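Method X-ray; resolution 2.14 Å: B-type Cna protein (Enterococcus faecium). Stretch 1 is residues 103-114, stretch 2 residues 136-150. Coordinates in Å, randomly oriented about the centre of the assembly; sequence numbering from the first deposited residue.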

ATOM      1  N   TRP A 103       5.607 -11.585 -15.939  1.00 34.16           N
ATOM      2  CA  TRP A 103       4.527 -10.617 -16.078  1.00 33.62           C
ATOM      3  C   TRP A 103       3.174 -11.285 -16.379  1.00 33.77           C
ATOM      4  O   TRP A 103       2.171 -10.960 -15.739  1.00 33.99           O
ATOM      5  N   TYR A 104       3.140 -12.211 -17.337  1.00 33.98           N
ATOM      6  CA  TYR A 104       1.876 -12.863 -17.710  1.00 33.49           C
ATOM      7  C   TYR A 104       1.300 -13.687 -16.566  1.00 33.79           C
ATOM      8  O   TYR A 104       0.079 -13.686 -16.335  1.00 33.13           O
ATOM      9  N   ALA A 105       2.170 -14.412 -15.865  1.00 34.96           N
ATOM     10  CA  ALA A 105       1.789 -15.147 -14.647  1.00 34.59           C
ATOM     11  C   ALA A 105       1.102 -14.239 -13.656  1.00 33.46           C
ATOM     12  O   ALA A 105       0.101 -14.618 -13.070  1.00 33.24           O
ATOM     13  N   THR A 106       1.626 -13.032 -13.494  1.00 32.91           N
ATOM     14  CA  THR A 106       1.034 -12.071 -12.583  1.00 32.18           C
ATOM     15  C   THR A 106      -0.322 -11.583 -13.125  1.00 31.29           C
ATOM     16  O   THR A 106      -1.278 -11.476 -12.369  1.00 31.81           O
ATOM     17  N   GLN A 107      -0.404 -11.310 -14.420  1.00 30.73           N
ATOM     18  CA  GLN A 107      -1.671 -10.904 -15.052  1.00 30.92           C
ATOM     19  C   GLN A 107      -2.739 -12.011 -14.925  1.00 30.74           C
ATOM     20  O   GLN A 107      -3.927 -11.724 -14.784  1.00 30.04           O
ATOM     21  N   LEU A 108      -2.301 -13.265 -14.976  1.00 30.82           N
ATOM     22  CA  LEU A 108      -3.211 -14.393 -14.811  1.00 31.20           C
ATOM     23  C   LEU A 108      -3.829 -14.372 -13.401  1.00 30.99           C
ATOM     24  O   LEU A 108      -5.032 -14.485 -13.252  1.00 31.24           O
ATOM     25  N   VAL A 109      -2.998 -14.150 -12.382  1.00 31.41           N
ATOM     26  CA  VAL A 109      -3.466 -13.913 -11.005  1.00 31.61           C
ATOM     27  C   VAL A 109      -4.470 -12.748 -10.948  1.00 31.28           C
ATOM     28  O   VAL A 109      -5.551 -12.887 -10.374  1.00 31.25           O
ATOM     29  N   SER A 110      -4.123 -11.626 -11.551  1.00 29.75           N
ATOM     30  CA  SER A 110      -5.043 -10.489 -11.603  1.00 30.01           C
ATOM     31  C   SER A 110      -6.436 -10.854 -12.169  1.00 29.48           C
ATOM     32  O   SER A 110      -7.458 -10.485 -11.599  1.00 28.36           O
ATOM     33  N   TRP A 111      -6.453 -11.575 -13.286  1.00 29.59           N
ATOM     34  CA  TRP A 111      -7.709 -11.970 -13.927  1.00 30.20           C
ATOM     35  C   TRP A 111      -8.564 -12.857 -13.011  1.00 30.38           C
ATOM     36  O   TRP A 111      -9.763 -12.664 -12.911  1.00 31.16           O
ATOM     37  N   VAL A 112      -7.918 -13.807 -12.340  1.00 30.79           N
ATOM     38  CA  VAL A 112      -8.586 -14.714 -11.405  1.00 31.18           C
ATOM     39  C   VAL A 112      -9.094 -13.962 -10.181  1.00 31.32           C
ATOM     40  O   VAL A 112     -10.247 -14.093  -9.819  1.00 30.96           O
ATOM     41  N   LEU A 113      -8.252 -13.135  -9.572  1.00 31.33           N
ATOM     42  CA  LEU A 113      -8.661 -12.317  -8.416  1.00 31.72           C
ATOM     43  C   LEU A 113      -9.823 -11.398  -8.730  1.00 31.80           C
ATOM     44  O   LEU A 113     -10.673 -11.183  -7.889  1.00 33.07           O
ATOM     45  N   ALA A 114      -9.856 -10.861  -9.941  1.00 31.79           N
ATOM     46  CA  ALA A 114     -10.949  -9.984 -10.382  1.00 32.22           C
ATOM     47  C   ALA A 114     -12.231 -10.750 -10.756  1.00 32.16           C
ATOM     48  O   ALA A 114     -13.247 -10.150 -11.042  1.00 32.25           O
ATOM     49  N   ARG A 136       6.404 -23.301 -16.604  1.00 38.90           N
ATOM     50  CA  ARG A 136       7.049 -22.219 -15.842  1.00 39.33           C
ATOM     51  C   ARG A 136       6.025 -21.146 -15.457  1.00 37.68           C
ATOM     52  O   ARG A 136       5.984 -20.705 -14.312  1.00 36.74           O
ATOM     53  N   VAL A 137       5.172 -20.772 -16.409  1.00 36.75           N
ATOM     54  CA  VAL A 137       4.074 -19.841 -16.126  1.00 36.18           C
ATOM     55  C   VAL A 137       3.125 -20.374 -15.037  1.00 35.78           C
ATOM     56  O   VAL A 137       2.764 -19.636 -14.103  1.00 34.22           O
ATOM     57  N   LYS A 138       2.752 -21.653 -15.149  1.00 35.80           N
ATOM     58  CA  LYS A 138       1.915 -22.305 -14.139  1.00 35.90           C
ATOM     59  C   LYS A 138       2.547 -22.279 -12.730  1.00 36.59           C
ATOM     60  O   LYS A 138       1.878 -21.977 -11.746  1.00 36.08           O
ATOM     61  N   LYS A 139       3.825 -22.623 -12.661  1.00 37.75           N
ATOM     62  CA  LYS A 139       4.595 -22.593 -11.418  1.00 39.09           C
ATOM     63  C   LYS A 139       4.622 -21.171 -10.814  1.00 38.79           C
ATOM     64  O   LYS A 139       4.321 -20.993  -9.633  1.00 39.15           O
ATOM     65  N   ALA A 140       4.945 -20.177 -11.636  1.00 37.76           N
ATOM     66  CA  ALA A 140       4.903 -18.764 -11.210  1.00 37.35           C
ATOM     67  C   ALA A 140       3.522 -18.316 -10.743  1.00 35.84           C
ATOM     68  O   ALA A 140       3.408 -17.701  -9.679  1.00 34.59           O
ATOM     69  N   PHE A 141       2.493 -18.633 -11.536  1.00 34.93           N
ATOM     70  CA  PHE A 141       1.084 -18.370 -11.171  1.00 34.36           C
ATOM     71  C   PHE A 141       0.730 -18.909  -9.784  1.00 35.36           C
ATOM     72  O   PHE A 141       0.215 -18.175  -8.940  1.00 35.90           O
ATOM     73  N   GLU A 142       0.998 -20.194  -9.566  1.00 36.12           N
ATOM     74  CA  GLU A 142       0.663 -20.853  -8.303  1.00 37.40           C
ATOM     75  C   GLU A 142       1.374 -20.248  -7.096  1.00 37.50           C
ATOM     76  O   GLU A 142       0.797 -20.140  -6.015  1.00 37.50           O
ATOM     77  N   LYS A 143       2.633 -19.873  -7.281  1.00 38.25           N
ATOM     78  CA  LYS A 143       3.360 -19.168  -6.231  1.00 39.14           C
ATOM     79  C   LYS A 143       2.658 -17.845  -5.914  1.00 37.91           C
ATOM     80  O   LYS A 143       2.319 -17.586  -4.776  1.00 38.24           O
ATOM     81  N   ILE A 144       2.432 -17.025  -6.931  1.00 36.73           N
ATOM     82  CA  ILE A 144       1.874 -15.677  -6.731  1.00 36.14           C
ATOM     83  C   ILE A 144       0.449 -15.769  -6.174  1.00 35.63           C
ATOM     84  O   ILE A 144       0.101 -15.061  -5.225  1.00 35.40           O
ATOM     85  N   TYR A 145      -0.366 -16.649  -6.754  1.00 34.85           N
ATOM     86  CA  TYR A 145      -1.762 -16.808  -6.345  1.00 34.57           C
ATOM     87  C   TYR A 145      -1.864 -17.273  -4.886  1.00 35.85           C
ATOM     88  O   TYR A 145      -2.604 -16.694  -4.096  1.00 35.89           O
ATOM     89  N   ASP A 146      -1.095 -18.299  -4.530  1.00 37.02           N
ATOM     90  CA  ASP A 146      -1.055 -18.785  -3.156  1.00 38.72           C
ATOM     91  C   ASP A 146      -0.740 -17.651  -2.166  1.00 38.42           C
ATOM     92  O   ASP A 146      -1.402 -17.516  -1.144  1.00 37.90           O
ATOM     93  N   TYR A 147       0.253 -16.828  -2.501  1.00 37.56           N
ATOM     94  CA  TYR A 147       0.615 -15.694  -1.667  1.00 38.35           C
ATOM     95  C   TYR A 147      -0.519 -14.647  -1.606  1.00 37.26           C
ATOM     96  O   TYR A 147      -0.869 -14.169  -0.532  1.00 37.09           O
ATOM     97  N   ALA A 148      -1.111 -14.322  -2.750  1.00 36.37           N
ATOM     98  CA  ALA A 148      -2.225 -13.370  -2.806  1.00 36.13           C
ATOM     99  C   ALA A 148      -3.445 -13.805  -1.979  1.00 36.86           C
ATOM    100  O   ALA A 148      -3.990 -13.001  -1.227  1.00 37.97           O
ATOM    101  N   LYS A 149      -3.842 -15.066  -2.107  1.00 37.22           N
ATOM    102  CA  LYS A 149      -4.963 -15.628  -1.348  1.00 38.22           C
ATOM    103  C   LYS A 149      -4.629 -15.841   0.121  1.00 39.73           C
ATOM    104  O   LYS A 149      -5.422 -15.492   0.990  1.00 40.87           O
ATOM    105  N   ASN A 150      -3.474 -16.443   0.397  1.00 40.36           N
ATOM    106  CA  ASN A 150      -3.173 -17.001   1.723  1.00 41.91           C
ATOM    107  C   ASN A 150      -2.100 -16.290   2.524  1.00 42.70           C
ATOM    108  O   ASN A 150      -1.933 -16.598   3.696  1.00 44.26           O
TER

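The two stretches are helical where they meet, and their axes come within 8.4 Å of each other at an angle of 49° between N-to-C directions. The backbones lie nearest at Ala105 and Phe141, whose CA atoms are 4.8 Å apart; one turn later the CA atoms of Val109 and Tyr145 are 5.7 Å apart. No hydrogen bond crosses between the helices, so the 599 Å² of surface they bury rests on apolar packing, and the account can be built round Phe141, Val109 and Ala105.

Phe141 covers the most surface. Its CA-to-CB bond points sideways, but chi1 of 169° (t) and chi2 of 84° bring the ring nearer to the first helix, where it sits as a knob among Ala105, Leu108, Val109 and Val112. Its CD1 lies 3.6 Å from Leu108 CG and also 3.6 Å from Val109 CG2, while its CE1 is 4.1 Å from Val112 CG2. These three contacts are oblique to the ring; Ala105 O lies at its edge, near the ring plane.

Val109, with chi1 of 172° (t), also starts sideways. Its CG2 reaches Ile144 CG2 at 3.7 Å and Tyr145 CB at 4.0 Å in addition to Phe141, and its CG1 lies 4.4 Å from Ala148 CB. Ile144 (chi1 m, chi2 t) points toward the first helix and also places its CD1 3.5 Å from Thr106 OG1. That hydroxyl is hydrogen-bonded to a residue just outside the stretches, so it can border a methyl group without lacking a polar partner.

The CA-to-CB bond of Ala105 points toward the second helix, and its methyl is the other knob, seated among Val137, Ala140, Ile144 and Phe141. Its CB is 3.6 Å from Ala140 CB and 3.9 Å from Val137 O, evidence that the small methyl packs against backbone as well as side chains. Beside it, Val137 CG1 approaches the edge of the Tyr104 ring, 4.1 Å from CD2.

Towards the C-terminal ends, Tyr145 (chi1 t) starts sideways and brings its ring nearer, with CE1 3.6 Å from Val112 CG1 and 4.1 Å from Leu113 CD2. The m,t rotamer of Leu113 also places CD1 4.1 Å from Ala148 CB and CD2 3.9 Å from Lys149 CD; the latter contact uses the aliphatic part of the lysine, whose NZ is hydrogen-bonded elsewhere in the structure. The side-chain hydrogen bond from Asn150 ND2 to Asp146 OD1 (2.7 Å, 161°) stays within the second helix, apart from the packed surface.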

ATOM      1  CB  TRP A 103       4.851  -9.589 -17.161  1.00 33.20           C
ATOM      2  CG  TRP A 103       3.628  -8.886 -17.691  1.00 31.78           C
ATOM      3  CD1 TRP A 103       2.832  -7.996 -17.036  1.00 31.04           C
ATOM      4  CD2 TRP A 103       3.063  -9.053 -18.982  1.00 31.61           C
ATOM      5  NE1 TRP A 103       1.804  -7.594 -17.846  1.00 30.84           N
ATOM      6  CE2 TRP A 103       1.918  -8.228 -19.049  1.00 30.90           C
ATOM      7  CE3 TRP A 103       3.400  -9.842 -20.091  1.00 32.67           C
ATOM      8  CZ2 TRP A 103       1.111  -8.148 -20.192  1.00 31.39           C
ATOM      9  CZ3 TRP A 103       2.603  -9.769 -21.225  1.00 32.47           C
ATOM     10  CH2 TRP A 103       1.472  -8.921 -21.269  1.00 32.02           C
ATOM     11  CB  TYR A 104       2.044 -13.729 -18.962  1.00 33.53           C
ATOM     12  CG  TYR A 104       0.739 -14.254 -19.502  1.00 33.02           C
ATOM     13  CD1 TYR A 104      -0.059 -13.474 -20.337  1.00 33.09           C
ATOM     14  CD2 TYR A 104       0.305 -15.530 -19.186  1.00 33.04           C
ATOM     15  CE1 TYR A 104      -1.267 -13.956 -20.840  1.00 32.77           C
ATOM     16  CE2 TYR A 104      -0.895 -16.022 -19.687  1.00 32.82           C
ATOM     17  CZ  TYR A 104      -1.669 -15.229 -20.510  1.00 32.47           C
ATOM     18  OH  TYR A 104      -2.841 -15.713 -21.008  1.00 31.90           O
ATOM     19  CB  ALA A 105       3.010 -15.779 -13.986  1.00 36.10           C
ATOM     20  CB  THR A 106       2.003 -10.895 -12.271  1.00 32.08           C
ATOM     21  OG1 THR A 106       3.311 -11.401 -11.988  1.00 32.81           O
ATOM     22  CG2 THR A 106       1.540 -10.124 -11.084  1.00 31.49           C
ATOM     23  CB  GLN A 107      -1.439 -10.524 -16.526  1.00 31.46           C
ATOM     24  CG  GLN A 107      -2.687 -10.194 -17.352  1.00 31.52           C
ATOM     25  CD  GLN A 107      -3.489  -9.049 -16.760  1.00 31.66           C
ATOM     26  OE1 GLN A 107      -3.095  -7.900 -16.854  1.00 31.48           O
ATOM     27  NE2 GLN A 107      -4.618  -9.368 -16.145  1.00 31.19           N
ATOM     28  CB  LEU A 108      -2.461 -15.696 -15.105  1.00 31.55           C
ATOM     29  CG  LEU A 108      -3.235 -17.001 -15.243  1.00 32.17           C
ATOM     30  CD1 LEU A 108      -4.395 -16.917 -16.245  1.00 31.89           C
ATOM     31  CD2 LEU A 108      -2.208 -18.044 -15.665  1.00 32.83           C
ATOM     32  CB  VAL A 109      -2.297 -13.643 -10.024  1.00 31.95           C
ATOM     33  CG1 VAL A 109      -2.803 -13.213  -8.644  1.00 32.23           C
ATOM     34  CG2 VAL A 109      -1.445 -14.885  -9.908  1.00 32.52           C
ATOM     35  CB  SER A 110      -4.438  -9.341 -12.418  1.00 29.58           C
ATOM     36  OG  SER A 110      -5.266  -8.198 -12.372  1.00 30.21           O
ATOM     37  CB  TRP A 111      -7.455 -12.681 -15.260  1.00 29.99           C
ATOM     38  CG  TRP A 111      -7.130 -11.782 -16.444  1.00 30.27           C
ATOM     39  CD1 TRP A 111      -7.636 -10.528 -16.703  1.00 29.75           C
ATOM     40  CD2 TRP A 111      -6.277 -12.095 -17.544  1.00 29.97           C
ATOM     41  NE1 TRP A 111      -7.157 -10.066 -17.887  1.00 29.55           N
ATOM     42  CE2 TRP A 111      -6.313 -10.993 -18.424  1.00 30.24           C
ATOM     43  CE3 TRP A 111      -5.476 -13.189 -17.866  1.00 29.73           C
ATOM     44  CZ2 TRP A 111      -5.568 -10.952 -19.608  1.00 30.84           C
ATOM     45  CZ3 TRP A 111      -4.758 -13.166 -19.053  1.00 30.32           C
ATOM     46  CH2 TRP A 111      -4.797 -12.061 -19.902  1.00 31.10           C
ATOM     47  CB  VAL A 112      -7.657 -15.874 -11.000  1.00 31.72           C
ATOM     48  CG1 VAL A 112      -8.285 -16.741  -9.904  1.00 32.82           C
ATOM     49  CG2 VAL A 112      -7.345 -16.729 -12.226  1.00 31.62           C
ATOM     50  CB  LEU A 113      -7.485 -11.488  -7.853  1.00 31.37           C
ATOM     51  CG  LEU A 113      -6.309 -12.210  -7.188  1.00 31.72           C
ATOM     52  CD1 LEU A 113      -5.310 -11.190  -6.641  1.00 31.97           C
ATOM     53  CD2 LEU A 113      -6.788 -13.118  -6.063  1.00 32.81           C
ATOM     54  CB  ALA A 114     -10.494  -9.108 -11.540  1.00 31.52           C
ATOM     55  CB  ARG A 136       8.201 -21.599 -16.635  1.00 40.10           C
ATOM     56  CG  ARG A 136       9.432 -22.481 -16.719  1.00 41.98           C
ATOM     57  CD  ARG A 136      10.633 -21.719 -17.239  1.00 43.18           C
ATOM     58  NE  ARG A 136      10.419 -21.228 -18.602  1.00 43.03           N
ATOM     59  CZ  ARG A 136      10.773 -21.865 -19.724  1.00 43.33           C
ATOM     60  NH1 ARG A 136      11.360 -23.056 -19.688  1.00 44.45           N
ATOM     61  NH2 ARG A 136      10.514 -21.305 -20.908  1.00 42.65           N
ATOM     62  CB  VAL A 137       3.303 -19.453 -17.413  1.00 35.55           C
ATOM     63  CG1 VAL A 137       2.040 -18.663 -17.096  1.00 34.58           C
ATOM     64  CG2 VAL A 137       4.200 -18.648 -18.327  1.00 36.19           C
ATOM     65  CB  LYS A 138       1.641 -23.751 -14.550  1.00 36.71           C
ATOM     66  CG  LYS A 138       0.632 -24.455 -13.676  1.00 36.86           C
ATOM     67  CD  LYS A 138       0.253 -25.829 -14.218  1.00 37.49           C
ATOM     68  CE  LYS A 138      -0.872 -26.377 -13.373  1.00 37.77           C
ATOM     69  NZ  LYS A 138      -1.013 -27.844 -13.536  1.00 39.42           N
ATOM     70  CB  LYS A 139       6.017 -23.108 -11.686  1.00 40.57           C
ATOM     71  CG  LYS A 139       6.833 -23.417 -10.438  1.00 42.28           C
ATOM     72  CD  LYS A 139       8.310 -23.601 -10.756  1.00 43.93           C
ATOM     73  CE  LYS A 139       9.153 -23.674  -9.502  1.00 45.70           C
ATOM     74  NZ  LYS A 139       9.774 -25.012  -9.335  1.00 47.51           N
ATOM     75  CB  ALA A 140       5.402 -17.842 -12.321  1.00 37.31           C
ATOM     76  CB  PHE A 141       0.108 -18.985 -12.203  1.00 33.86           C
ATOM     77  CG  PHE A 141      -1.331 -18.965 -11.753  1.00 33.12           C
ATOM     78  CD1 PHE A 141      -2.104 -17.840 -11.942  1.00 32.29           C
ATOM     79  CD2 PHE A 141      -1.887 -20.051 -11.101  1.00 33.56           C
ATOM     80  CE1 PHE A 141      -3.414 -17.787 -11.492  1.00 31.72           C
ATOM     81  CE2 PHE A 141      -3.197 -20.006 -10.629  1.00 33.38           C
ATOM     82  CZ  PHE A 141      -3.973 -18.886 -10.834  1.00 32.71           C
ATOM     83  CB  GLU A 142       0.955 -22.353  -8.390  1.00 38.42           C
ATOM     84  CG  GLU A 142      -0.018 -23.055  -9.309  1.00 38.65           C
ATOM     85  CD  GLU A 142       0.351 -24.496  -9.621  1.00 40.68           C
ATOM     86  OE1 GLU A 142       1.376 -25.030  -9.117  1.00 42.63           O
ATOM     87  OE2 GLU A 142      -0.408 -25.122 -10.387  1.00 41.65           O
ATOM     88  CB  LYS A 143       4.811 -18.914  -6.643  1.00 40.35           C
ATOM     89  CG  LYS A 143       5.670 -18.367  -5.506  1.00 41.75           C
ATOM     90  CD  LYS A 143       7.150 -18.380  -5.842  1.00 43.19           C
ATOM     91  CE  LYS A 143       7.916 -17.209  -5.196  1.00 43.82           C
ATOM     92  NZ  LYS A 143       8.387 -17.516  -3.827  1.00 45.72           N
ATOM     93  CB  ILE A 144       1.916 -14.831  -8.030  1.00 35.45           C
ATOM     94  CG1 ILE A 144       3.367 -14.644  -8.518  1.00 36.11           C
ATOM     95  CG2 ILE A 144       1.291 -13.452  -7.822  1.00 34.55           C
ATOM     96  CD1 ILE A 144       3.450 -14.278 -10.006  1.00 35.93           C
ATOM     97  CB  TYR A 145      -2.462 -17.787  -7.281  1.00 35.05           C
ATOM     98  CG  TYR A 145      -3.935 -17.945  -7.064  1.00 34.84           C
ATOM     99  CD1 TYR A 145      -4.785 -16.874  -7.207  1.00 34.16           C
ATOM    100  CD2 TYR A 145      -4.486 -19.182  -6.743  1.00 35.79           C
ATOM    101  CE1 TYR A 145      -6.158 -17.006  -7.023  1.00 34.17           C
ATOM    102  CE2 TYR A 145      -5.860 -19.338  -6.580  1.00 36.12           C
ATOM    103  CZ  TYR A 145      -6.685 -18.230  -6.708  1.00 35.59           C
ATOM    104  OH  TYR A 145      -8.043 -18.328  -6.542  1.00 36.31           O
ATOM    105  CB  ASP A 146      -0.035 -19.915  -3.022  1.00 40.87           C
ATOM    106  CG  ASP A 146      -0.064 -20.586  -1.639  1.00 44.05           C
ATOM    107  OD1 ASP A 146      -1.158 -20.692  -1.029  1.00 44.22           O
ATOM    108  OD2 ASP A 146       1.009 -20.974  -1.112  1.00 47.53           O
ATOM    109  CB  TYR A 147       1.931 -15.071  -2.143  1.00 38.48           C
ATOM    110  CG  TYR A 147       2.348 -13.873  -1.323  1.00 39.12           C
ATOM    111  CD1 TYR A 147       2.700 -14.016   0.021  1.00 40.15           C
ATOM    112  CD2 TYR A 147       2.367 -12.595  -1.881  1.00 38.12           C
ATOM    113  CE1 TYR A 147       3.070 -12.927   0.783  1.00 40.73           C
ATOM    114  CE2 TYR A 147       2.731 -11.500  -1.117  1.00 38.66           C
ATOM    115  CZ  TYR A 147       3.087 -11.668   0.206  1.00 39.97           C
ATOM    116  OH  TYR A 147       3.442 -10.576   0.951  1.00 40.10           O
ATOM    117  CB  ALA A 148      -2.619 -13.109  -4.240  1.00 34.87           C
ATOM    118  CB  LYS A 149      -5.401 -16.998  -1.910  1.00 38.30           C
ATOM    119  CG  LYS A 149      -5.854 -17.031  -3.381  1.00 36.99           C
ATOM    120  CD  LYS A 149      -7.034 -16.117  -3.652  1.00 36.75           C
ATOM    121  CE  LYS A 149      -8.314 -16.611  -3.031  1.00 38.31           C
ATOM    122  NZ  LYS A 149      -9.317 -15.504  -3.043  1.00 38.19           N
ATOM    123  CB  ASN A 150      -2.822 -18.494   1.583  1.00 42.89           C
ATOM    124  CG  ASN A 150      -3.940 -19.284   0.902  1.00 42.79           C
ATOM    125  OD1 ASN A 150      -5.087 -19.204   1.308  1.00 43.45           O
ATOM    126  ND2 ASN A 150      -3.604 -20.039  -0.135  1.00 42.18           N
TER